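Side-chain contact in hydrolase, haloacid dehalogenase-like family (Streptococcus pneumoniae, PDB 2FI1), which probably catalyses a metal-dependent hydrolysis, as a member of the haloacid dehalogenase-like family, and holds a calcium ion at its likely active site: residues I158-R161 with P162-E166. Numbering follows the deposited sequence.
Sequences IGDR and PIDIE. With CA (calcium ion), chain B.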
loop_
_atom_site.group_PDB
_atom_site.type_symbol
_atom_site.label_atom_id
_atom_site.label_comp_id
_atom_site.label_asym_id
_atom_site.label_seq_id
_atom_site.Cartn_x
_atom_site.Cartn_y
_atom_site.Cartn_z
ATOM N N ILE A 158 3.819 -6.486 -7.584
ATOM C CA ILE A 158 3.092 -5.253 -7.841
ATOM C C ILE A 158 3.350 -4.265 -6.707
ATOM O O ILE A 158 3.090 -4.570 -5.546
ATOM C CB ILE A 158 1.570 -5.496 -7.942
ATOM C CG1 ILE A 158 1.257 -6.601 -8.962
ATOM C CG2 ILE A 158 0.871 -4.206 -8.319
ATOM C CD1 ILE A 158 1.034 -7.951 -8.334
ATOM N N GLY A 159 3.867 -3.088 -7.032
ATOM C CA GLY A 159 4.077 -2.061 -6.023
ATOM C C GLY A 159 4.161 -0.702 -6.667
ATOM O O GLY A 159 4.345 -0.584 -7.874
ATOM N N ASP A 160 4.039 0.339 -5.853
ATOM C CA ASP A 160 3.983 1.695 -6.388
ATOM C C ASP A 160 5.330 2.408 -6.417
ATOM O O ASP A 160 5.414 3.498 -6.977
ATOM C CB ASP A 160 2.953 2.553 -5.631
ATOM C CG ASP A 160 3.335 2.816 -4.185
ATOM O OD1 ASP A 160 3.897 1.919 -3.529
ATOM O OD2 ASP A 160 3.054 3.935 -3.689
ATOM N N ARG A 161 6.360 1.816 -5.834
ATOM C CA ARG A 161 7.651 2.495 -5.702
ATOM C C ARG A 161 8.792 1.778 -6.409
ATOM O O ARG A 161 8.777 0.562 -6.571
ATOM C CB ARG A 161 8.013 2.645 -4.223
ATOM C CG ARG A 161 7.210 3.666 -3.478
ATOM C CD ARG A 161 7.652 3.744 -2.031
ATOM N NE ARG A 161 9.073 4.061 -1.907
ATOM C CZ ARG A 161 9.766 3.969 -0.777
ATOM N NH1 ARG A 161 9.178 3.579 0.345
ATOM N NH2 ARG A 161 11.054 4.273 -0.763
ATOM N N PRO A 162 9.821 2.542 -6.822
ATOM C CA PRO A 162 11.014 1.916 -7.357
ATOM C C PRO A 162 11.556 0.741 -6.551
ATOM O O PRO A 162 11.962 -0.254 -7.141
ATOM C CB PRO A 162 12.015 3.072 -7.391
ATOM C CG PRO A 162 11.164 4.241 -7.682
ATOM C CD PRO A 162 9.896 4.014 -6.896
ATOM N N ILE A 163 11.564 0.831 -5.223
ATOM C CA ILE A 163 12.141 -0.263 -4.431
ATOM C C ILE A 163 11.367 -1.575 -4.577
ATOM O O ILE A 163 11.938 -2.660 -4.414
ATOM C CB ILE A 163 12.306 0.082 -2.928
ATOM C CG1 ILE A 163 10.961 0.409 -2.267
ATOM C CG2 ILE A 163 13.325 1.207 -2.763
ATOM C CD1 ILE A 163 11.046 0.520 -0.760
ATOM N N ASP A 164 10.074 -1.476 -4.900
ATOM C CA ASP A 164 9.253 -2.667 -5.108
ATOM C C ASP A 164 9.659 -3.366 -6.396
ATOM O O ASP A 164 9.813 -4.588 -6.446
ATOM C CB ASP A 164 7.781 -2.278 -5.164
ATOM C CG ASP A 164 7.331 -1.545 -3.924
ATOM O OD1 ASP A 164 7.790 -1.884 -2.800
ATOM O OD2 ASP A 164 6.563 -0.583 -4.073
ATOM N N ILE A 165 9.847 -2.557 -7.435
ATOM C CA ILE A 165 10.297 -3.047 -8.727
ATOM C C ILE A 165 11.689 -3.652 -8.611
ATOM O O ILE A 165 11.962 -4.732 -9.136
ATOM C CB ILE A 165 10.326 -1.899 -9.787
ATOM C CG1 ILE A 165 8.967 -1.195 -9.914
ATOM C CG2 ILE A 165 10.836 -2.403 -11.135
ATOM C CD1 ILE A 165 7.806 -2.098 -10.099
ATOM N N GLU A 166 12.574 -2.951 -7.915
ATOM C CA GLU A 166 13.952 -3.424 -7.759
ATOM C C GLU A 166 14.009 -4.738 -6.992
ATOM O O GLU A 166 14.768 -5.635 -7.359
ATOM C CB GLU A 166 14.804 -2.350 -7.088
ATOM C CG GLU A 166 15.021 -1.141 -8.006
ATOM C CD GLU A 166 15.403 0.141 -7.292
ATOM O OE1 GLU A 166 15.384 0.190 -6.048
ATOM O OE2 GLU A 166 15.705 1.130 -8.008
HETATM CA CA CA B . 3.918 1.122 -1.302
HETATM O O HOH W 1 3.923 3.508 -1.069
HETATM O O HOH W 2 6.215 0.658 -1.722
HETATM O O HOH W 3 4.281 0.915 0.987
#
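The guanidinium of R161 carries I163 over one face. I163 CD1 lies 3.7 Å from R161 CZ, offset toward the rim of the group. The two side chains run side by side and point the same way. R161 bends at its third torsion (chi3 58°), which brings the flat end over the isoleucine tip. The carboxylates of D160 and D164 are the other flat groups, their planes 20° apart. D160 OD1 binds the calcium ion at 2.4 Å, and D160 OD2 accepts a hydrogen bond from a calcium-bound water. D164 stands in the second shell. Its OD2 accepts a 2.7 Å hydrogen bond from another calcium-bound water, so one water joins the metal to the helix. R161 N donates a hydrogen bond to the same D164 OD2 (3.0 Å), on the anti side and 31° out of the carboxylate plane. D164 thus holds the backbone N-H of the N-cap residue, three positions before it. D164 OD1 forms a salt bridge with K137, so the two oxygens have different partners. G159 CA packs 3.5 Å from D164 OD2.

R161 O accepts a hydrogen bond from D164 N (2.9 Å) and a weak one from I165 N (3.4 Å). D12 and G14 complete the protein part of the metal site. G159, D160 and D164 fit the GDxxxD form of the family's acidic motif IV. The turn links strand 155-159 to helix 162-170 in a beta-alpha-beta unit of the parallel sheet. I163 rests on P138, while I165 packs against T175 and L177 of strand 174-177.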